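Local coordinates for putative gdp-fucose protein o-fucosyltransferase 1 (Caenorhabditis elegans, PDB 3ZY2) that belongs to the GDP-fucose protein O-fucosyltransferase family of the GT-B clan, glycosyltransferase-like proteins with paired Rossmann-like domains, and holds guanosine-5'-diphosphate in a pocket, at residues A207-P212 with E306-E311; F284-K289 with A320-A325. All coordinates share one frame; numbering follows the deposited sequence.

Interactions 1 and 2 lie in the same half of the chain, their centres 10 Å apart, and share one parallel sheet in which strands 307-308 and 282-287 are neighbours. A probable hydrogen bond from Val-285 N to His-308 O, 2.9 Å, ties the strand of interaction 2 to that of interaction 1. On the helix-covered face, Leu-209 CD1 rests 3.8 Å from Phe-284 CB, so the apolar packing runs from one contact into the other. Interaction 2 reaches the guanosine-5'-diphosphate pocket through Ala-286, Ser-287 and Asp-288. Interaction 1 lies farther out, the side chain of Leu-209 being about 13 Å from the ligand.

Interaction 1: residues A207-P212 with E306-E311; sequences ANLAKP and EAHRQE
His-308 meets Asn-208 and Leu-209 where helix 195-208 ends, and a backbone carbonyl and a leucine branch both pack on the ring. Asn-208 presents its carbonyl oxygen, not its amide, to the imidazole: Asn-208 O stands 3.4 Å above the ring plane of His-308, over its centre. A carbonyl at the C-terminal end of a helix would probably favour any positive charge on that ring. The side-chain amide of Asn-208 turns back to its own helix, ND2 bonding to Phe-204 O.

The apolar part belongs to Leu-209, the first residue to leave helical geometry. One branch of its fork, CD2, lies 4.0 Å from CB of His-308 and obliquely beside the ring, the two side chains sliding past each other in opposite directions. The first torsion of His-308 (chi1 -57°) sets CG opposite its own carbonyl carbon, carrying the ring under the helix end. Leu-209 also packs on Ile-321 of helix 315-324, which links this small contact to the buried interior.

Within 306-311, Arg-309 grips Gln-310 O side-on, NE at 2.9 Å and NH2 at 3.0 Å from that one oxygen, and CG of Glu-311 covers a guanidinium face, which together steady the flat group.

His-308 bonds through its backbone to Val-283 and Val-285, so the contact closes the outer strand of a parallel sheet against the end of a covering helix, an alpha/beta layering characteristic of the Rossmann-like domains of GT-B proteins.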
ATOM      1  N   ALA A 207      13.345 -45.254   0.255  1.00 15.74           N
ATOM      2  CA  ALA A 207      13.400 -46.021  -1.000  1.00 16.90           C
ATOM      3  C   ALA A 207      14.515 -45.600  -1.924  1.00 16.41           C
ATOM      4  O   ALA A 207      15.073 -46.440  -2.673  1.00 18.42           O
ATOM      5  CB  ALA A 207      12.081 -45.898  -1.746  1.00 17.79           C
ATOM      6  N   ASN A 208      14.849 -44.309  -1.901  1.00 14.87           N
ATOM      7  CA  ASN A 208      15.699 -43.727  -2.934  1.00 14.80           C
ATOM      8  C   ASN A 208      17.033 -43.143  -2.519  1.00 14.34           C
ATOM      9  O   ASN A 208      17.936 -43.050  -3.359  1.00 15.33           O
ATOM     10  CB  ASN A 208      14.928 -42.670  -3.719  1.00 14.81           C
ATOM     11  CG  ASN A 208      13.677 -43.230  -4.352  1.00 16.95           C
ATOM     12  OD1 ASN A 208      13.744 -43.986  -5.325  1.00 22.54           O
ATOM     13  ND2 ASN A 208      12.531 -42.872  -3.800  1.00 19.10           N
ATOM     14  N   LEU A 209      17.146 -42.710  -1.266  1.00 14.19           N
ATOM     15  CA  LEU A 209      18.247 -41.830  -0.862  1.00 13.30           C
ATOM     16  C   LEU A 209      19.097 -42.467   0.234  1.00 13.28           C
ATOM     17  O   LEU A 209      18.793 -42.332   1.432  1.00 14.88           O
ATOM     18  CB  LEU A 209      17.697 -40.464  -0.411  1.00 13.68           C
ATOM     19  CG  LEU A 209      16.961 -39.650  -1.492  1.00 12.82           C
ATOM     20  CD1 LEU A 209      16.273 -38.431  -0.859  1.00 14.35           C
ATOM     21  CD2 LEU A 209      17.931 -39.224  -2.602  1.00 14.64           C
ATOM     22  N   ALA A 210      20.171 -43.136  -0.175  1.00 12.28           N
ATOM     23  CA  ALA A 210      21.129 -43.688   0.791  1.00 12.09           C
ATOM     24  C   ALA A 210      21.725 -42.520   1.578  1.00 11.82           C
ATOM     25  O   ALA A 210      22.011 -41.427   1.046  1.00 12.54           O
ATOM     26  CB  ALA A 210      22.212 -44.502   0.088  1.00 12.05           C
ATOM     27  N   LYS A 211      21.876 -42.750   2.881  1.00 13.16           N
ATOM     28  CA  LYS A 211      22.376 -41.707   3.785  1.00 12.63           C
ATOM     29  C   LYS A 211      23.874 -41.853   4.042  1.00 12.99           C
ATOM     30  O   LYS A 211      24.423 -42.952   3.992  1.00 14.57           O
ATOM     31  CB  LYS A 211      21.602 -41.757   5.092  1.00 13.66           C
ATOM     32  CG  LYS A 211      20.141 -41.214   4.916  1.00 15.90           C
ATOM     33  CD  LYS A 211      19.258 -41.425   6.148  1.00 23.30           C
ATOM     34  CE  LYS A 211      19.641 -40.501   7.323  1.00 26.40           C
ATOM     35  NZ  LYS A 211      19.475 -39.056   6.984  1.00 27.38           N
ATOM     36  N   PRO A 212      24.547 -40.719   4.303  1.00 12.15           N
ATOM     37  CA  PRO A 212      23.978 -39.359   4.374  1.00 12.00           C
ATOM     38  C   PRO A 212      23.729 -38.794   2.984  1.00 11.29           C
ATOM     39  O   PRO A 212      24.431 -39.151   2.031  1.00 12.79           O
ATOM     40  CB  PRO A 212      25.076 -38.558   5.076  1.00 13.10           C
ATOM     41  CG  PRO A 212      26.350 -39.308   4.849  1.00 13.69           C
ATOM     42  CD  PRO A 212      26.005 -40.760   4.584  1.00 13.01           C
ATOM     43  N   GLU A 306      24.210 -41.420  -7.131  1.00 16.75           N
ATOM     44  CA  GLU A 306      23.306 -40.756  -8.082  1.00 17.13           C
ATOM     45  C   GLU A 306      22.468 -39.688  -7.423  1.00 16.37           C
ATOM     46  O   GLU A 306      22.294 -39.687  -6.199  1.00 16.29           O
ATOM     47  CB  GLU A 306      22.388 -41.770  -8.785  1.00 18.21           C
ATOM     48  CG  GLU A 306      23.121 -42.630  -9.812  1.00 20.73           C
ATOM     49  CD  GLU A 306      22.190 -43.464 -10.699  1.00 24.85           C
ATOM     50  OE1 GLU A 306      20.996 -43.654 -10.366  1.00 28.75           O
ATOM     51  OE2 GLU A 306      22.671 -43.934 -11.754  1.00 29.30           O
ATOM     52  N   ALA A 307      21.995 -38.769  -8.265  1.00 16.65           N
ATOM     53  CA  ALA A 307      21.008 -37.769  -7.899  1.00 16.19           C
ATOM     54  C   ALA A 307      19.634 -38.317  -8.246  1.00 15.94           C
ATOM     55  O   ALA A 307      19.460 -39.043  -9.249  1.00 17.51           O
ATOM     56  CB  ALA A 307      21.259 -36.509  -8.656  1.00 16.77           C
ATOM     57  N   HIS A 308      18.666 -37.952  -7.425  1.00 15.41           N
ATOM     58  CA  HIS A 308      17.304 -38.447  -7.548  1.00 15.40           C
ATOM     59  C   HIS A 308      16.337 -37.288  -7.380  1.00 15.21           C
ATOM     60  O   HIS A 308      16.601 -36.336  -6.639  1.00 14.69           O
ATOM     61  CB  HIS A 308      17.006 -39.488  -6.459  1.00 15.00           C
ATOM     62  CG  HIS A 308      17.938 -40.653  -6.440  1.00 17.20           C
ATOM     63  ND1 HIS A 308      19.180 -40.608  -5.845  1.00 19.64           N
ATOM     64  CD2 HIS A 308      17.794 -41.912  -6.915  1.00 19.39           C
ATOM     65  CE1 HIS A 308      19.764 -41.787  -5.967  1.00 20.50           C
ATOM     66  NE2 HIS A 308      18.942 -42.594  -6.605  1.00 19.57           N
ATOM     67  N   ARG A 309      15.199 -37.383  -8.074  1.00 16.16           N
ATOM     68  CA  ARG A 309      14.150 -36.387  -7.970  1.00 16.20           C
ATOM     69  C   ARG A 309      12.819 -37.107  -7.856  1.00 16.96           C
ATOM     70  O   ARG A 309      12.725 -38.299  -8.191  1.00 16.92           O
ATOM     71  CB  ARG A 309      14.119 -35.533  -9.233  1.00 16.83           C
ATOM     72  CG  ARG A 309      14.007 -36.361 -10.510  1.00 18.30           C
ATOM     73  CD  ARG A 309      13.516 -35.501 -11.668  1.00 20.38           C
ATOM     74  NE  ARG A 309      12.161 -35.005 -11.423  1.00 20.75           N
ATOM     75  CZ  ARG A 309      11.412 -34.391 -12.338  1.00 23.41           C
ATOM     76  NH1 ARG A 309      11.887 -34.171 -13.561  1.00 26.19           N
ATOM     77  NH2 ARG A 309      10.183 -33.994 -12.022  1.00 22.78           N
ATOM     78  N   GLN A 310      11.808 -36.380  -7.374  1.00 17.71           N
ATOM     79  CA  GLN A 310      10.417 -36.848  -7.441  1.00 19.30           C
ATOM     80  C   GLN A 310       9.837 -36.596  -8.832  1.00 20.02           C
ATOM     81  O   GLN A 310      10.119 -35.566  -9.443  1.00 19.86           O
ATOM     82  CB  GLN A 310       9.570 -36.088  -6.421  1.00 19.24           C
ATOM     83  CG  GLN A 310       9.987 -36.230  -4.984  1.00 21.48           C
ATOM     84  CD  GLN A 310       8.949 -35.636  -4.087  1.00 26.06           C
ATOM     85  OE1 GLN A 310       8.786 -34.417  -4.038  1.00 27.52           O
ATOM     86  NE2 GLN A 310       8.213 -36.488  -3.397  1.00 25.41           N
ATOM     87  N   GLU A 311       9.031 -37.530  -9.317  1.00 22.91           N
ATOM     88  CA  GLU A 311       8.340 -37.355 -10.607  1.00 25.00           C
ATOM     89  C   GLU A 311       6.860 -37.654 -10.432  1.00 26.26           C
ATOM     90  O   GLU A 311       6.508 -38.819 -10.239  1.00 28.23           O
ATOM     91  CB  GLU A 311       8.917 -38.274 -11.691  1.00 26.83           C
ATOM     92  CG  GLU A 311      10.264 -37.832 -12.255  1.00 29.64           C
ATOM     93  CD  GLU A 311      10.870 -38.846 -13.188  1.00 34.15           C
ATOM     94  OE1 GLU A 311      10.372 -38.964 -14.330  1.00 36.02           O
ATOM     95  OE2 GLU A 311      11.845 -39.528 -12.784  1.00 35.89           O
TER

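Interaction 2: residues F284-K289 with A320-A325; sequences FVASDK and AIMGRA. With GDP (guanosine-5'-diphosphate), chain C.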
ATOM      1  N   PHE A 284      19.646 -35.559  -3.501  1.00 11.14           N
ATOM      2  CA  PHE A 284      18.269 -35.239  -3.844  1.00 10.57           C
ATOM      3  C   PHE A 284      18.226 -33.870  -4.495  1.00 10.64           C
ATOM      4  O   PHE A 284      18.831 -32.915  -3.996  1.00 11.09           O
ATOM      5  CB  PHE A 284      17.392 -35.232  -2.594  1.00 10.04           C
ATOM      6  CG  PHE A 284      15.983 -34.789  -2.863  1.00 10.06           C
ATOM      7  CD1 PHE A 284      15.090 -35.616  -3.572  1.00 13.00           C
ATOM      8  CD2 PHE A 284      15.551 -33.538  -2.430  1.00  9.99           C
ATOM      9  CE1 PHE A 284      13.773 -35.223  -3.807  1.00 12.67           C
ATOM     10  CE2 PHE A 284      14.225 -33.129  -2.668  1.00 12.25           C
ATOM     11  CZ  PHE A 284      13.346 -33.981  -3.383  1.00 12.55           C
ATOM     12  N   VAL A 285      17.468 -33.763  -5.583  1.00 11.12           N
ATOM     13  CA  VAL A 285      17.299 -32.472  -6.258  1.00 12.59           C
ATOM     14  C   VAL A 285      15.826 -32.064  -6.297  1.00 12.01           C
ATOM     15  O   VAL A 285      14.968 -32.817  -6.807  1.00 13.09           O
ATOM     16  CB  VAL A 285      17.781 -32.537  -7.727  1.00 13.34           C
ATOM     17  CG1 VAL A 285      17.573 -31.173  -8.431  1.00 13.39           C
ATOM     18  CG2 VAL A 285      19.242 -32.996  -7.833  1.00 14.36           C
ATOM     19  N   ALA A 286      15.562 -30.861  -5.791  1.00 12.12           N
ATOM     20  CA  ALA A 286      14.254 -30.201  -5.955  1.00 12.23           C
ATOM     21  C   ALA A 286      14.474 -29.045  -6.922  1.00 13.24           C
ATOM     22  O   ALA A 286      15.416 -28.286  -6.778  1.00 13.59           O
ATOM     23  CB  ALA A 286      13.737 -29.665  -4.608  1.00 13.43           C
ATOM     24  N   SER A 287      13.623 -28.946  -7.940  1.00 13.66           N
ATOM     25  CA  SER A 287      13.732 -27.860  -8.907  1.00 14.60           C
ATOM     26  C   SER A 287      12.352 -27.439  -9.401  1.00 15.50           C
ATOM     27  O   SER A 287      11.423 -28.246  -9.435  1.00 16.52           O
ATOM     28  CB  SER A 287      14.624 -28.269 -10.091  1.00 15.45           C
ATOM     29  OG  SER A 287      14.813 -27.143 -10.960  1.00 16.93           O
ATOM     30  N   ASP A 288      12.261 -26.161  -9.743  1.00 16.86           N
ATOM     31  CA  ASP A 288      11.110 -25.596 -10.430  1.00 18.43           C
ATOM     32  C   ASP A 288      11.118 -25.859 -11.929  1.00 19.73           C
ATOM     33  O   ASP A 288      10.095 -25.655 -12.601  1.00 20.49           O
ATOM     34  CB  ASP A 288      11.022 -24.093 -10.176  1.00 18.81           C
ATOM     35  CG  ASP A 288      12.239 -23.328 -10.664  1.00 19.54           C
ATOM     36  OD1 ASP A 288      13.337 -23.893 -10.836  1.00 21.00           O
ATOM     37  OD2 ASP A 288      12.086 -22.112 -10.907  1.00 25.00           O
ATOM     38  N   LYS A 289      12.258 -26.305 -12.459  1.00 19.58           N
ATOM     39  CA  LYS A 289      12.380 -26.502 -13.910  1.00 21.04           C
ATOM     40  C   LYS A 289      13.382 -27.596 -14.273  1.00 21.21           C
ATOM     41  O   LYS A 289      12.984 -28.727 -14.571  1.00 23.67           O
ATOM     42  CB  LYS A 289      12.735 -25.179 -14.597  1.00 21.76           C
ATOM     43  CG  LYS A 289      12.595 -25.255 -16.128  1.00 23.99           C
ATOM     44  CD  LYS A 289      13.141 -24.039 -16.839  1.00 30.99           C
ATOM     45  CE  LYS A 289      13.320 -24.341 -18.332  1.00 33.72           C
ATOM     46  NZ  LYS A 289      14.403 -25.342 -18.595  1.00 37.47           N
ATOM     47  N   ALA A 320       9.839 -30.845   2.494  1.00 10.44           N
ATOM     48  CA  ALA A 320       9.961 -31.740   3.633  1.00 10.95           C
ATOM     49  C   ALA A 320      11.222 -32.604   3.522  1.00 10.95           C
ATOM     50  O   ALA A 320      11.953 -32.766   4.505  1.00 11.02           O
ATOM     51  CB  ALA A 320       8.705 -32.607   3.750  1.00 12.03           C
ATOM     52  N   ILE A 321      11.475 -33.147   2.331  1.00 10.08           N
ATOM     53  CA  ILE A 321      12.683 -33.967   2.104  1.00  9.71           C
ATOM     54  C   ILE A 321      13.938 -33.149   2.362  1.00 10.89           C
ATOM     55  O   ILE A 321      14.859 -33.605   3.006  1.00 11.52           O
ATOM     56  CB  ILE A 321      12.696 -34.582   0.687  1.00 10.21           C
ATOM     57  CG1 ILE A 321      11.587 -35.644   0.565  1.00 10.25           C
ATOM     58  CG2 ILE A 321      14.074 -35.218   0.353  1.00 10.98           C
ATOM     59  CD1 ILE A 321      11.272 -36.009  -0.852  1.00 11.70           C
ATOM     60  N   MET A 322      13.970 -31.920   1.852  1.00 10.54           N
ATOM     61  CA  MET A 322      15.149 -31.077   2.053  1.00 10.96           C
ATOM     62  C   MET A 322      15.334 -30.756   3.526  1.00 11.42           C
ATOM     63  O   MET A 322      16.473 -30.624   3.987  1.00 11.82           O
ATOM     64  CB  MET A 322      15.052 -29.803   1.193  1.00 11.40           C
ATOM     65  CG  MET A 322      15.074 -30.095  -0.327  1.00 11.61           C
ATOM     66  SD  MET A 322      15.257 -28.636  -1.394  1.00 15.21           S
ATOM     67  CE  MET A 322      13.545 -28.124  -1.331  1.00 13.74           C
ATOM     68  N   GLY A 323      14.237 -30.616   4.277  1.00 10.81           N
ATOM     69  CA  GLY A 323      14.350 -30.340   5.726  1.00 12.49           C
ATOM     70  C   GLY A 323      14.940 -31.527   6.475  1.00 12.17           C
ATOM     71  O   GLY A 323      15.551 -31.348   7.555  1.00 13.89           O
ATOM     72  N   ARG A 324      14.797 -32.730   5.905  1.00 12.03           N
ATOM     73  CA  ARG A 324      15.290 -33.980   6.526  1.00 12.60           C
ATOM     74  C   ARG A 324      16.692 -34.386   6.092  1.00 11.90           C
ATOM     75  O   ARG A 324      17.258 -35.342   6.649  1.00 13.17           O
ATOM     76  CB  ARG A 324      14.331 -35.134   6.211  1.00 12.19           C
ATOM     77  CG  ARG A 324      12.969 -34.916   6.865  1.00 14.37           C
ATOM     78  CD  ARG A 324      11.965 -36.025   6.511  1.00 16.31           C
ATOM     79  NE  ARG A 324      12.243 -37.215   7.290  1.00 17.93           N
ATOM     80  CZ  ARG A 324      11.753 -37.473   8.508  1.00 21.61           C
ATOM     81  NH1 ARG A 324      10.920 -36.633   9.120  1.00 21.40           N
ATOM     82  NH2 ARG A 324      12.111 -38.592   9.123  1.00 24.13           N
ATOM     83  N   ALA A 325      17.267 -33.652   5.142  1.00 11.26           N
ATOM     84  CA  ALA A 325      18.559 -34.008   4.540  1.00 10.68           C
ATOM     85  C   ALA A 325      19.700 -33.944   5.535  1.00 11.46           C
ATOM     86  O   ALA A 325      19.633 -33.203   6.499  1.00 11.83           O
ATOM     87  CB  ALA A 325      18.862 -33.087   3.351  1.00 10.62           C
TER
HETATM   88  PB  GDP C1381      10.845 -17.737  -4.744  0.50 29.74           P
HETATM   89  O1B GDP C1381      11.672 -18.946  -4.983  0.50 17.02           O
HETATM   90  O2B GDP C1381      10.913 -16.715  -3.565  0.50 22.43           O
HETATM   91  O3B GDP C1381       9.805 -17.350  -5.961  0.50 23.19           O
HETATM   92  O3A GDP C1381       9.744 -18.877  -4.076  0.50 15.80           O
HETATM   93  PA  GDP C1381       8.031 -18.757  -4.083  0.50 25.82           P
HETATM   94  O1A GDP C1381       8.012 -20.328  -3.328  0.50 17.65           O
HETATM   95  O2A GDP C1381       7.376 -17.704  -3.605  0.50 10.46           O
HETATM   96  O5' GDP C1381       8.069 -18.810  -5.875  0.50 24.32           O
HETATM   97  C5' GDP C1381       8.472 -20.036  -5.922  0.50 20.91           C
HETATM   98  C4' GDP C1381       7.949 -21.022  -6.673  0.50 28.72           C
HETATM   99  O4' GDP C1381       8.218 -21.675  -7.848  0.50 28.48           O
HETATM  100  C3' GDP C1381       7.632 -21.963  -5.704  0.50 23.44           C
HETATM  101  O3' GDP C1381       6.185 -22.100  -4.754  0.50 21.22           O
HETATM  102  C2' GDP C1381       6.918 -23.801  -6.666  0.50 50.32           C
HETATM  103  O2' GDP C1381       5.651 -23.453  -7.008  0.50 20.56           O
HETATM  104  C1' GDP C1381       7.980 -23.424  -7.685  0.50 29.92           C
HETATM  105  N9  GDP C1381       9.083 -23.910  -7.241  0.50 25.66           N
HETATM  106  C8  GDP C1381      10.576 -22.991  -6.732  0.50 26.93           C
HETATM  107  N7  GDP C1381      11.085 -24.154  -6.475  0.50 30.98           N
HETATM  108  C5  GDP C1381      10.637 -25.343  -6.573  0.50 21.33           C
HETATM  109  C6  GDP C1381      10.896 -27.051  -6.380  0.50 26.25           C
HETATM  110  O6  GDP C1381      11.955 -27.179  -5.971  0.50 22.12           O
HETATM  111  N1  GDP C1381       9.978 -27.515  -6.698  0.50 22.09           N
HETATM  112  C2  GDP C1381       8.824 -27.382  -7.141  0.50 23.77           C
HETATM  113  N2  GDP C1381       8.083 -28.003  -7.386  0.50 19.79           N
HETATM  114  N3  GDP C1381       8.140 -26.002  -7.477  0.50 25.23           N
HETATM  115  C4  GDP C1381       9.178 -25.056  -7.141  0.50 22.66           C
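The first torsion of Phe-284 (chi1 175°) stretches its ring away from the backbone N and out of strand 284-287 to meet helix 320-324, while Met-322, bent at its thioether (chi3 -80°), carries its methyl end to Ala-286. Phe-284 is clasped from two directions. Ile-321 brings CG2 over one face, 3.6 Å from the ring centroid and 14° off the normal, a CH-pi contact almost above the centre. The other branch of Ile-321 reaches the far rim, its CD1 3.8 Å from CZ of Phe-284. Met-322 comes in at the ring edge and in its plane, with CG 3.9 Å from CE2 of Phe-284. Both aliphatic chains cross the phenylalanine at about a right angle.

Farther along the strand, CE of Met-322 touches CB of Ala-286 at 3.6 Å. That same CB lies 3.3 Å from O6 of guanosine-5'-diphosphate, so one methyl touches both the helix side chain and the guanine base.

At the C-terminal end of the strand the chain reaches the ligand. Ser-287 N, which bonds to Asp-313 OD2, lies 3.1 Å from O6 of guanosine-5'-diphosphate, while Ser-287 OG accepts from Lys-289 N in an ST turn. CB of Asp-288 lies 3.5 Å from N9 of the base. The carboxylate of Asp-288 forms a salt bridge with Arg-219, which is bonded to the ligand, and probably helps to hold that arginine in place.

A helix running roughly antiparallel to a strand of a parallel sheet whose C-terminal end carries nucleotide-binding residues is characteristic of the Rossmann-like nucleotide site of the GT-B fold.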